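Invasion protein InvA (Salmonella enterica, PDB 2X49) takes part in the invasion of intestinal epithelial cells as a type III secretion export apparatus protein, seen here as its C-terminal domain. Local coordinates at residues Leu12-Arg18 against Leu54-Val60; Leu27-Arg32 against Leu43-Leu48; Arg67-Phe71 against Cys132-Thr136. All coordinates share one frame. Numbering follows the deposited sequence.

Contact 1: Leu12-Arg18 against Leu54-Val60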
ATOM      1  N   LEU A  12      14.244   4.828  12.492  1.00 16.00           N
ATOM      2  CA  LEU A  12      13.429   6.058  12.382  1.00 17.52           C
ATOM      3  C   LEU A  12      14.200   7.200  13.011  1.00 17.27           C
ATOM      4  O   LEU A  12      14.545   7.156  14.169  1.00 17.97           O
ATOM      5  CB  LEU A  12      12.103   5.911  13.098  1.00 18.23           C
ATOM      6  CG  LEU A  12      11.206   4.773  12.672  1.00 20.10           C
ATOM      7  CD1 LEU A  12       9.928   4.631  13.515  1.00 21.01           C
ATOM      8  CD2 LEU A  12      10.819   4.966  11.248  1.00 19.33           C
ATOM      9  N   LEU A  13      14.510   8.191  12.215  1.00 15.96           N
ATOM     10  CA  LEU A  13      15.120   9.438  12.757  1.00 16.48           C
ATOM     11  C   LEU A  13      13.930  10.301  13.189  1.00 16.43           C
ATOM     12  O   LEU A  13      13.015  10.543  12.439  1.00 17.89           O
ATOM     13  CB  LEU A  13      15.953  10.177  11.721  1.00 17.55           C
ATOM     14  CG  LEU A  13      17.102   9.436  11.014  1.00 16.79           C
ATOM     15  CD1 LEU A  13      17.829  10.350  10.075  1.00 18.52           C
ATOM     16  CD2 LEU A  13      18.011   8.764  12.053  1.00 17.71           C
ATOM     17  N   VAL A  14      13.979  10.725  14.445  1.00 16.47           N
ATOM     18  CA  VAL A  14      12.911  11.493  15.099  1.00 17.65           C
ATOM     19  C   VAL A  14      13.486  12.765  15.727  1.00 16.79           C
ATOM     20  O   VAL A  14      14.666  12.867  15.974  1.00 16.98           O
ATOM     21  CB  VAL A  14      12.183  10.631  16.166  1.00 18.16           C
ATOM     22  CG1 VAL A  14      11.699   9.291  15.517  1.00 21.22           C
ATOM     23  CG2 VAL A  14      13.093  10.350  17.354  1.00 18.78           C
ATOM     24  N   PRO A  15      12.615  13.740  15.968  1.00 16.17           N
ATOM     25  CA  PRO A  15      13.113  14.912  16.682  1.00 16.20           C
ATOM     26  C   PRO A  15      13.428  14.603  18.131  1.00 15.39           C
ATOM     27  O   PRO A  15      12.693  13.936  18.801  1.00 16.72           O
ATOM     28  CB  PRO A  15      11.928  15.897  16.600  1.00 16.80           C
ATOM     29  CG  PRO A  15      11.001  15.378  15.559  1.00 17.61           C
ATOM     30  CD  PRO A  15      11.188  13.882  15.600  1.00 16.39           C
ATOM     31  N   LYS A  16      14.554  15.131  18.558  1.00 17.42           N
ATOM     32  CA  LYS A  16      14.983  15.038  19.953  1.00 17.28           C
ATOM     33  C   LYS A  16      13.858  15.440  20.901  1.00 17.18           C
ATOM     34  O   LYS A  16      13.609  14.792  21.920  1.00 16.15           O
ATOM     35  CB  LYS A  16      16.268  15.845  20.195  1.00 18.12           C
ATOM     36  CG  LYS A  16      16.843  15.716  21.578  1.00 19.93           C
ATOM     37  CD  LYS A  16      18.149  16.498  21.769  1.00 21.31           C
ATOM     38  CE  LYS A  16      19.346  16.008  20.905  1.00 24.86           C
ATOM     39  NZ  LYS A  16      19.599  14.527  20.968  1.00 26.89           N
ATOM     40  N   SER A  17      13.138  16.462  20.473  1.00 18.02           N
ATOM     41  CA  SER A  17      12.011  17.024  21.241  1.00 17.99           C
ATOM     42  C   SER A  17      10.813  16.117  21.384  1.00 17.08           C
ATOM     43  O   SER A  17       9.945  16.388  22.210  1.00 18.35           O
ATOM     44  CB  SER A  17      11.489  18.344  20.655  1.00 18.92           C
ATOM     45  OG  SER A  17      10.926  18.150  19.359  1.00 20.67           O
ATOM     46  N   ARG A  18      10.743  15.079  20.550  1.00 16.86           N
ATOM     47  CA  ARG A  18       9.606  14.138  20.553  1.00 16.24           C
ATOM     48  C   ARG A  18       9.979  12.733  21.024  1.00 16.79           C
ATOM     49  O   ARG A  18       9.127  11.881  21.215  1.00 16.73           O
ATOM     50  CB  ARG A  18       8.975  14.039  19.140  1.00 17.39           C
ATOM     51  CG  ARG A  18       8.436  15.363  18.580  1.00 16.83           C
ATOM     52  CD  ARG A  18       7.143  15.734  19.158  1.00 16.51           C
ATOM     53  NE  ARG A  18       6.541  16.830  18.409  1.00 17.64           N
ATOM     54  CZ  ARG A  18       5.434  17.478  18.779  1.00 14.87           C
ATOM     55  NH1 ARG A  18       4.824  17.129  19.901  1.00 14.98           N
ATOM     56  NH2 ARG A  18       4.927  18.431  18.022  1.00 15.45           N
ATOM     57  N   LEU A  54      16.124  18.109  12.464  1.00 14.92           N
ATOM     58  CA  LEU A  54      14.683  17.878  12.281  1.00 15.54           C
ATOM     59  C   LEU A  54      13.863  18.857  13.059  1.00 15.16           C
ATOM     60  O   LEU A  54      14.146  19.099  14.227  1.00 15.49           O
ATOM     61  CB  LEU A  54      14.256  16.472  12.700  1.00 15.34           C
ATOM     62  CG  LEU A  54      14.772  15.284  11.874  1.00 14.48           C
ATOM     63  CD1 LEU A  54      14.203  13.983  12.455  1.00 14.56           C
ATOM     64  CD2 LEU A  54      14.375  15.439  10.421  1.00 20.15           C
ATOM     65  N   ASP A  55      12.817  19.395  12.406  1.00 14.43           N
ATOM     66  CA  ASP A  55      11.785  20.181  13.113  1.00 14.79           C
ATOM     67  C   ASP A  55      10.939  19.257  13.941  1.00 14.83           C
ATOM     68  O   ASP A  55      11.165  18.040  13.992  1.00 15.04           O
ATOM     69  CB  ASP A  55      10.912  21.083  12.225  1.00 13.66           C
ATOM     70  CG  ASP A  55       9.886  20.350  11.354  1.00 16.35           C
ATOM     71  OD1 ASP A  55       9.485  19.189  11.631  1.00 17.48           O
ATOM     72  OD2 ASP A  55       9.439  21.024  10.393  1.00 23.62           O
ATOM     73  N   ASP A  56      10.014  19.852  14.665  1.00 15.04           N
ATOM     74  CA  ASP A  56       9.293  19.068  15.702  1.00 14.59           C
ATOM     75  C   ASP A  56       8.260  18.077  15.149  1.00 14.13           C
ATOM     76  O   ASP A  56       7.630  17.292  15.867  1.00 13.05           O
ATOM     77  CB  ASP A  56       8.536  19.998  16.688  1.00 14.26           C
ATOM     78  CG  ASP A  56       9.451  20.725  17.685  1.00 19.16           C
ATOM     79  OD1 ASP A  56      10.637  20.378  17.857  1.00 20.69           O
ATOM     80  OD2 ASP A  56       8.927  21.652  18.340  1.00 23.69           O
ATOM     81  N   ASN A  57       8.080  18.133  13.833  1.00 13.82           N
ATOM     82  CA  ASN A  57       6.966  17.437  13.160  1.00 13.16           C
ATOM     83  C   ASN A  57       7.430  16.641  11.943  1.00 14.45           C
ATOM     84  O   ASN A  57       6.737  16.506  10.950  1.00 17.06           O
ATOM     85  CB  ASN A  57       5.884  18.465  12.771  1.00 12.40           C
ATOM     86  CG  ASN A  57       5.307  19.190  13.996  1.00  9.49           C
ATOM     87  OD1 ASN A  57       4.652  18.421  14.870  1.00 13.79           O
ATOM     88  ND2 ASN A  57       5.459  20.403  14.140  1.00 10.07           N
ATOM     89  N   SER A  58       8.660  16.201  12.039  1.00 14.63           N
ATOM     90  CA  SER A  58       9.280  15.404  10.933  1.00 15.87           C
ATOM     91  C   SER A  58       9.839  14.079  11.412  1.00 16.33           C
ATOM     92  O   SER A  58      10.404  13.975  12.498  1.00 16.05           O
ATOM     93  CB  SER A  58      10.416  16.234  10.275  1.00 15.80           C
ATOM     94  OG  SER A  58       9.940  17.450   9.736  1.00 20.91           O
ATOM     95  N   ILE A  59       9.758  13.076  10.547  1.00 16.18           N
ATOM     96  CA  ILE A  59      10.308  11.718  10.801  1.00 17.27           C
ATOM     97  C   ILE A  59      10.954  11.223   9.531  1.00 16.95           C
ATOM     98  O   ILE A  59      10.439  11.479   8.468  1.00 16.32           O
ATOM     99  CB  ILE A  59       9.188  10.692  11.204  1.00 18.59           C
ATOM    100  CG1 ILE A  59       8.481  11.123  12.519  1.00 21.58           C
ATOM    101  CG2 ILE A  59       9.765   9.298  11.335  1.00 20.03           C
ATOM    102  CD1 ILE A  59       9.179  10.711  13.777  1.00 25.14           C
ATOM    103  N   VAL A  60      12.121  10.613   9.638  1.00 14.80           N
ATOM    104  CA  VAL A  60      12.745   9.917   8.500  1.00 15.37           C
ATOM    105  C   VAL A  60      12.892   8.431   8.703  1.00 13.74           C
ATOM    106  O   VAL A  60      13.337   7.909   9.725  1.00 15.05           O
ATOM    107  CB  VAL A  60      14.172  10.487   8.206  1.00 13.99           C
ATOM    108  CG1 VAL A  60      14.774   9.964   6.835  1.00 15.33           C
ATOM    109  CG2 VAL A  60      14.161  11.993   8.187  1.00 14.80           C
TER
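A type I beta turn, D55 to S58, is tied by side chains to the start of a helix, beside a short piece of antiparallel sheet. D55 OD1 accepts from N57 N at 2.8 Å, an Asx turn, and from S58 OG at 2.6 Å. S17 OG donates to D56 OD1 at 2.7 Å. R18 NE donates to D56 O at 2.8 Å, and R18 NH2 makes a weak bond to N57 OD1 at 3.2 Å. R18 also forms a salt bridge with D76. In the sheet, L13 and V60 are a hydrogen-bonded pair, with L13 N to V60 O 2.8 Å and V60 N to L13 O 2.9 Å. P15 has no N-H to give; P15 CD lies 3.2 Å from S58 O, which is buried without a partner in the model. V14 CG1 packs on I59 CD1 at 3.4 Å. Backbone pairing thus holds the strands, while side-chain bonds from S17 and R18 fix the turn against the helix start.

Contact 2: Leu27-Arg32 against Leu43-Leu48; sequences LAERLR and LPEVLL
Helix 27-32 packs along strand 46-48, which follows the extended residues L43-E45. The two run nearly antiparallel, at 157°, with axes 8.4 Å apart at closest approach. A28 faces V46 (CA to CA 5.6 Å) and R32 faces L43 (CA to CA 5.9 Å). A28, L31, L43, V46 and L48 direct their CA-to-CB bonds toward the other segment. L27 and L31 are both tp rotamers. L43 and L48 are both mt, and V46 is t. L31 CG meets L43 CD1 at 3.8 Å, and L31 CD2 meets V46 CG2 at 3.9 Å. A28 CB touches V46 CG1 at 3.9 Å. L27 CD2 reaches L48 CD2 at 4.3 Å.

R32 supplies the polar part of the contact, with chi angles m, t, p and -148°. R32 CG lies 3.9 Å from V46 CG2. R32 NH2 donates to L43 O at 2.9 Å, and R32 NE makes a weak bond to the same L43 O at 3.5 Å. R32 NH1 is 4.0 Å from E45 OE1, opposite charges near each other but beyond a salt bridge. A water bridges R32 O (2.7 Å) and L43 N (2.8 Å).

Helices 16-24 and 27-39 join the parallel neighbour strands 10-14 and 46-50, a beta-alpha-beta crossover. Strand 46-50 is an outermost strand of its sheet. Helix 27-39 covers it, and helix 125-139 packs against L27, L31 and L43.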
ATOM      1  N   LEU A  27       5.987   3.579  20.068  1.00 18.17           N
ATOM      2  CA  LEU A  27       6.029   3.681  18.594  1.00 20.11           C
ATOM      3  C   LEU A  27       6.611   2.429  17.965  1.00 19.75           C
ATOM      4  O   LEU A  27       6.014   1.836  17.063  1.00 18.85           O
ATOM      5  CB  LEU A  27       6.826   4.882  18.116  1.00 21.06           C
ATOM      6  CG  LEU A  27       6.892   5.115  16.600  1.00 24.64           C
ATOM      7  CD1 LEU A  27       5.503   5.229  16.074  1.00 27.55           C
ATOM      8  CD2 LEU A  27       7.750   6.332  16.265  1.00 28.48           C
ATOM      9  N   ALA A  28       7.791   2.059  18.415  1.00 19.38           N
ATOM     10  CA  ALA A  28       8.550   0.982  17.710  1.00 18.35           C
ATOM     11  C   ALA A  28       7.824  -0.339  17.813  1.00 18.78           C
ATOM     12  O   ALA A  28       7.637  -1.086  16.820  1.00 17.69           O
ATOM     13  CB  ALA A  28       9.988   0.863  18.296  1.00 19.34           C
ATOM     14  N   GLU A  29       7.336  -0.589  19.008  1.00 19.15           N
ATOM     15  CA  GLU A  29       6.744  -1.892  19.367  1.00 20.56           C
ATOM     16  C   GLU A  29       5.396  -2.022  18.682  1.00 21.18           C
ATOM     17  O   GLU A  29       5.045  -3.075  18.140  1.00 21.09           O
ATOM     18  CB  GLU A  29       6.654  -2.077  20.889  1.00 22.18           C
ATOM     19  CG  GLU A  29       8.030  -1.874  21.620  1.00 25.89           C
ATOM     20  CD  GLU A  29       8.237  -0.456  22.295  1.00 28.18           C
ATOM     21  OE1 GLU A  29       8.351  -0.387  23.558  1.00 33.71           O
ATOM     22  OE2 GLU A  29       8.322   0.574  21.583  1.00 21.03           O
ATOM     23  N   ARG A  30       4.699  -0.897  18.636  1.00 19.88           N
ATOM     24  CA  ARG A  30       3.339  -0.873  18.068  1.00 21.14           C
ATOM     25  C   ARG A  30       3.376  -0.971  16.527  1.00 19.97           C
ATOM     26  O   ARG A  30       2.518  -1.607  15.891  1.00 20.28           O
ATOM     27  CB  ARG A  30       2.578   0.368  18.497  1.00 21.17           C
ATOM     28  CG  ARG A  30       2.063   0.218  19.882  1.00 24.16           C
ATOM     29  CD  ARG A  30       1.731   1.599  20.471  1.00 29.31           C
ATOM     30  NE  ARG A  30       0.528   2.136  19.848  1.00 34.10           N
ATOM     31  CZ  ARG A  30       0.066   3.376  19.990  1.00 37.55           C
ATOM     32  NH1 ARG A  30       0.685   4.274  20.752  1.00 37.17           N
ATOM     33  NH2 ARG A  30      -1.054   3.717  19.363  1.00 38.48           N
ATOM     34  N   LEU A  31       4.392  -0.362  15.939  1.00 18.65           N
ATOM     35  CA  LEU A  31       4.636  -0.491  14.484  1.00 19.24           C
ATOM     36  C   LEU A  31       4.786  -1.960  14.128  1.00 19.08           C
ATOM     37  O   LEU A  31       4.184  -2.462  13.152  1.00 18.19           O
ATOM     38  CB  LEU A  31       5.852   0.320  13.999  1.00 19.19           C
ATOM     39  CG  LEU A  31       6.359   0.065  12.582  1.00 19.52           C
ATOM     40  CD1 LEU A  31       5.249   0.440  11.603  1.00 20.42           C
ATOM     41  CD2 LEU A  31       7.677   0.890  12.308  1.00 21.59           C
ATOM     42  N   ARG A  32       5.584  -2.646  14.923  1.00 17.87           N
ATOM     43  CA  ARG A  32       5.909  -4.066  14.642  1.00 17.20           C
ATOM     44  C   ARG A  32       4.709  -4.938  14.865  1.00 16.90           C
ATOM     45  O   ARG A  32       4.388  -5.786  14.027  1.00 16.91           O
ATOM     46  CB  ARG A  32       7.103  -4.601  15.434  1.00 18.29           C
ATOM     47  CG  ARG A  32       8.378  -3.920  15.012  1.00 18.59           C
ATOM     48  CD  ARG A  32       9.553  -4.417  15.788  1.00 22.98           C
ATOM     49  NE  ARG A  32      10.033  -5.641  15.157  1.00 26.61           N
ATOM     50  CZ  ARG A  32      10.595  -6.675  15.767  1.00 33.15           C
ATOM     51  NH1 ARG A  32      10.763  -6.710  17.079  1.00 33.56           N
ATOM     52  NH2 ARG A  32      10.992  -7.696  15.039  1.00 34.84           N
ATOM     53  N   LEU A  43       8.158  -7.429  10.752  1.00 16.25           N
ATOM     54  CA  LEU A  43       9.244  -6.471  10.452  1.00 15.73           C
ATOM     55  C   LEU A  43      10.514  -6.752  11.215  1.00 16.12           C
ATOM     56  O   LEU A  43      10.493  -7.414  12.233  1.00 16.55           O
ATOM     57  CB  LEU A  43       8.782  -5.026  10.764  1.00 15.78           C
ATOM     58  CG  LEU A  43       7.565  -4.456  10.023  1.00 16.21           C
ATOM     59  CD1 LEU A  43       7.073  -3.114  10.641  1.00 20.41           C
ATOM     60  CD2 LEU A  43       7.945  -4.231   8.603  1.00 16.35           C
ATOM     61  N   PRO A  44      11.647  -6.211  10.731  1.00 15.58           N
ATOM     62  CA  PRO A  44      12.846  -6.204  11.547  1.00 15.78           C
ATOM     63  C   PRO A  44      12.664  -5.328  12.764  1.00 15.45           C
ATOM     64  O   PRO A  44      11.665  -4.630  12.904  1.00 16.67           O
ATOM     65  CB  PRO A  44      13.874  -5.497  10.652  1.00 15.37           C
ATOM     66  CG  PRO A  44      13.319  -5.617   9.266  1.00 16.41           C
ATOM     67  CD  PRO A  44      11.866  -5.524   9.446  1.00 15.72           C
ATOM     68  N   GLU A  45      13.648  -5.401  13.614  1.00 15.03           N
ATOM     69  CA  GLU A  45      13.729  -4.466  14.769  1.00 16.33           C
ATOM     70  C   GLU A  45      13.744  -3.042  14.276  1.00 17.20           C
ATOM     71  O   GLU A  45      14.146  -2.721  13.155  1.00 18.23           O
ATOM     72  CB  GLU A  45      15.011  -4.730  15.548  1.00 16.07           C
ATOM     73  CG  GLU A  45      15.127  -6.088  16.195  1.00 15.92           C
ATOM     74  CD  GLU A  45      14.684  -6.087  17.631  1.00 19.90           C
ATOM     75  OE1 GLU A  45      14.237  -5.034  18.141  1.00 21.74           O
ATOM     76  OE2 GLU A  45      14.865  -7.126  18.269  1.00 19.68           O
ATOM     77  N   VAL A  46      13.126  -2.196  15.079  1.00 17.70           N
ATOM     78  CA  VAL A  46      12.990  -0.782  14.793  1.00 17.70           C
ATOM     79  C   VAL A  46      13.727   0.011  15.849  1.00 16.86           C
ATOM     80  O   VAL A  46      13.475  -0.114  17.028  1.00 18.93           O
ATOM     81  CB  VAL A  46      11.534  -0.387  14.787  1.00 17.89           C
ATOM     82  CG1 VAL A  46      11.393   1.133  14.623  1.00 18.57           C
ATOM     83  CG2 VAL A  46      10.717  -1.133  13.673  1.00 19.13           C
ATOM     84  N   LEU A  47      14.721   0.735  15.391  1.00 16.58           N
ATOM     85  CA  LEU A  47      15.574   1.595  16.243  1.00 14.72           C
ATOM     86  C   LEU A  47      15.167   3.056  16.042  1.00 16.07           C
ATOM     87  O   LEU A  47      14.912   3.516  14.931  1.00 16.33           O
ATOM     88  CB  LEU A  47      17.089   1.431  15.958  1.00 14.50           C
ATOM     89  CG  LEU A  47      17.584  -0.006  15.814  1.00 17.04           C
ATOM     90  CD1 LEU A  47      19.049  -0.083  15.397  1.00 21.01           C
ATOM     91  CD2 LEU A  47      17.398  -0.770  17.111  1.00 22.76           C
ATOM     92  N   LEU A  48      15.070   3.765  17.137  1.00 15.68           N
ATOM     93  CA  LEU A  48      14.900   5.247  17.096  1.00 16.53           C
ATOM     94  C   LEU A  48      16.243   5.928  17.300  1.00 16.23           C
ATOM     95  O   LEU A  48      17.060   5.547  18.157  1.00 15.92           O
ATOM     96  CB  LEU A  48      13.925   5.785  18.172  1.00 16.57           C
ATOM     97  CG  LEU A  48      12.519   5.199  18.238  1.00 20.43           C
ATOM     98  CD1 LEU A  48      11.627   5.983  19.233  1.00 22.05           C
ATOM     99  CD2 LEU A  48      11.820   5.035  16.929  1.00 20.71           C
TER
HETATM  100  O   HOH W   1       6.340  -7.217  12.914  1.00 21.33           O

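Contact 3: Arg67-Phe71 against Cys132-Thr136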
ATOM      1  N   ARG A  67      18.293   6.701   3.586  1.00 19.04           N
ATOM      2  CA  ARG A  67      17.028   7.446   3.677  1.00 20.61           C
ATOM      3  C   ARG A  67      16.118   6.992   2.564  1.00 20.62           C
ATOM      4  O   ARG A  67      16.494   7.000   1.396  1.00 21.24           O
ATOM      5  CB  ARG A  67      17.263   8.953   3.560  1.00 21.27           C
ATOM      6  CG  ARG A  67      17.943   9.551   4.764  1.00 24.85           C
ATOM      7  CD  ARG A  67      18.566  10.906   4.448  1.00 29.98           C
ATOM      8  NE  ARG A  67      18.298  11.857   5.517  1.00 33.66           N
ATOM      9  CZ  ARG A  67      18.928  11.879   6.687  1.00 37.68           C
ATOM     10  NH1 ARG A  67      19.881  10.990   6.961  1.00 37.90           N
ATOM     11  NH2 ARG A  67      18.598  12.800   7.585  1.00 39.47           N
ATOM     12  N   VAL A  68      14.921   6.602   2.950  1.00 19.84           N
ATOM     13  CA  VAL A  68      13.872   6.131   2.010  1.00 20.82           C
ATOM     14  C   VAL A  68      12.761   7.155   1.834  1.00 20.87           C
ATOM     15  O   VAL A  68      12.307   7.478   0.732  1.00 22.04           O
ATOM     16  CB  VAL A  68      13.295   4.801   2.492  1.00 21.28           C
ATOM     17  CG1 VAL A  68      11.951   4.513   1.868  1.00 25.18           C
ATOM     18  CG2 VAL A  68      14.314   3.670   2.173  1.00 21.80           C
ATOM     19  N   GLU A  69      12.341   7.681   2.962  1.00 20.66           N
ATOM     20  CA  GLU A  69      11.294   8.722   2.972  1.00 21.40           C
ATOM     21  C   GLU A  69      11.361   9.581   4.193  1.00 19.74           C
ATOM     22  O   GLU A  69      11.680   9.115   5.269  1.00 18.62           O
ATOM     23  CB  GLU A  69       9.905   8.057   2.974  1.00 23.13           C
ATOM     24  CG  GLU A  69       9.253   7.872   1.617  1.00 28.60           C
ATOM     25  CD  GLU A  69       9.060   9.174   0.881  1.00 33.49           C
ATOM     26  OE1 GLU A  69       8.946  10.222   1.556  1.00 37.21           O
ATOM     27  OE2 GLU A  69       9.033   9.153  -0.370  1.00 38.29           O
ATOM     28  N   GLN A  70      11.014  10.832   4.004  1.00 19.75           N
ATOM     29  CA  GLN A  70      10.824  11.755   5.128  1.00 19.65           C
ATOM     30  C   GLN A  70       9.344  12.102   5.154  1.00 19.51           C
ATOM     31  O   GLN A  70       8.767  12.570   4.136  1.00 20.82           O
ATOM     32  CB  GLN A  70      11.687  13.015   4.979  1.00 19.94           C
ATOM     33  CG  GLN A  70      11.603  13.987   6.185  1.00 22.33           C
ATOM     34  CD  GLN A  70      12.733  15.043   6.216  1.00 27.07           C
ATOM     35  OE1 GLN A  70      13.865  14.790   5.786  1.00 32.68           O
ATOM     36  NE2 GLN A  70      12.429  16.212   6.762  1.00 28.15           N
ATOM     37  N   PHE A  71       8.779  11.917   6.341  1.00 17.42           N
ATOM     38  CA  PHE A  71       7.360  12.150   6.626  1.00 19.11           C
ATOM     39  C   PHE A  71       7.177  13.398   7.478  1.00 18.44           C
ATOM     40  O   PHE A  71       7.951  13.716   8.359  1.00 19.18           O
ATOM     41  CB  PHE A  71       6.742  10.970   7.406  1.00 19.47           C
ATOM     42  CG  PHE A  71       6.919   9.611   6.753  1.00 20.11           C
ATOM     43  CD1 PHE A  71       5.937   9.094   5.908  1.00 18.77           C
ATOM     44  CD2 PHE A  71       8.037   8.859   6.960  1.00 21.95           C
ATOM     45  CE1 PHE A  71       6.020   7.832   5.323  1.00 11.78           C
ATOM     46  CE2 PHE A  71       8.174   7.601   6.346  1.00 20.20           C
ATOM     47  CZ  PHE A  71       7.187   7.099   5.492  1.00 16.40           C
ATOM     48  N   CYS A 132       1.444   5.888   7.158  1.00 16.47           N
ATOM     49  CA  CYS A 132       2.539   6.335   6.275  1.00 17.76           C
ATOM     50  C   CYS A 132       3.638   5.272   6.242  1.00 16.96           C
ATOM     51  O   CYS A 132       4.140   4.869   5.168  1.00 16.28           O
ATOM     52  CB  CYS A 132       3.171   7.624   6.777  1.00 18.38           C
ATOM     53  SG  CYS A 132       2.176   9.052   6.361  1.00 25.87           S
ATOM     54  N   LEU A 133       4.029   4.874   7.432  1.00 17.61           N
ATOM     55  CA  LEU A 133       5.161   3.889   7.581  1.00 16.05           C
ATOM     56  C   LEU A 133       4.789   2.543   6.959  1.00 17.05           C
ATOM     57  O   LEU A 133       5.559   1.913   6.211  1.00 17.29           O
ATOM     58  CB  LEU A 133       5.555   3.704   9.026  1.00 15.41           C
ATOM     59  CG  LEU A 133       6.253   4.898   9.614  1.00 17.15           C
ATOM     60  CD1 LEU A 133       6.360   4.764  11.145  1.00 18.10           C
ATOM     61  CD2 LEU A 133       7.676   5.015   9.052  1.00 19.44           C
ATOM     62  N   ALA A 134       3.565   2.136   7.238  1.00 16.88           N
ATOM     63  CA  ALA A 134       3.107   0.825   6.746  1.00 17.58           C
ATOM     64  C   ALA A 134       3.084   0.765   5.243  1.00 17.96           C
ATOM     65  O   ALA A 134       3.500  -0.241   4.631  1.00 18.01           O
ATOM     66  CB  ALA A 134       1.760   0.479   7.307  1.00 18.45           C
ATOM     67  N   VAL A 135       2.574   1.816   4.632  1.00 17.02           N
ATOM     68  CA  VAL A 135       2.476   1.888   3.165  1.00 16.43           C
ATOM     69  C   VAL A 135       3.864   1.763   2.551  1.00 15.35           C
ATOM     70  O   VAL A 135       4.115   1.024   1.585  1.00 15.98           O
ATOM     71  CB  VAL A 135       1.744   3.192   2.735  1.00 17.47           C
ATOM     72  CG1 VAL A 135       1.939   3.554   1.290  1.00 18.64           C
ATOM     73  CG2 VAL A 135       0.273   3.064   3.143  1.00 18.35           C
ATOM     74  N   THR A 136       4.807   2.449   3.165  1.00 15.80           N
ATOM     75  CA  THR A 136       6.146   2.529   2.616  1.00 15.88           C
ATOM     76  C   THR A 136       6.868   1.209   2.837  1.00 14.06           C
ATOM     77  O   THR A 136       7.615   0.737   1.975  1.00 13.51           O
ATOM     78  CB  THR A 136       6.967   3.695   3.249  1.00 16.29           C
ATOM     79  OG1 THR A 136       6.226   4.911   3.025  1.00 20.77           O
ATOM     80  CG2 THR A 136       8.328   3.815   2.627  1.00 18.07           C
TER
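A buried layer between an edge strand and a helix holds this contact, close to a bound mercury ion. The ion is about 2 Å from the side chain of C132. Strand 67-71 and helix 132-136 run nearly antiparallel, at 154°, with axes 10.4 Å apart. F71 fills much of the gap. The CA-to-CB bond of F71 points toward the helix; with chi1 -54°, F71 CE1 lies 3.2 Å from C132 CB and F71 CE2 3.8 Å from L133 CD2. C132 SG is 4.9 Å from the F71 ring centroid, an oblique sulfur-aromatic contact. T136 OG1 sits at the ring edge, 3.4 Å from F71 CZ. T136 OG1 donates to C132 O at 3.0 Å, so its polarity is met within the helix. V68 and E69 both face L61, a classic beta bulge, and both point their CB atoms toward the helix, where V68 CG1 lies 3.8 Å from T136 CG2. The geometry is typical of a helix packed on one face of a mixed sheet.

The three contacts belong to one mixed sheet and the helices packed on it. Contact 1 lies within the sheet, pairing strands 10-14 and 58-63. Contacts 2 and 3 each set a helix against an outermost strand, 46-50 and 66-72. L12 joins contact 1 to contact 2: its CD1 packs on V46, L27 and L48. I59 joins contact 1 to contact 3, with I59 O 2.7 Å from F71 N, a probable hydrogen bond. The two helices meet where L31 CD1 approaches L133 CB. Contact 3 is buried and mostly apolar. Contacts 1 and 2 are partly buried, and their outer parts carry arginine bonds to backbone oxygens.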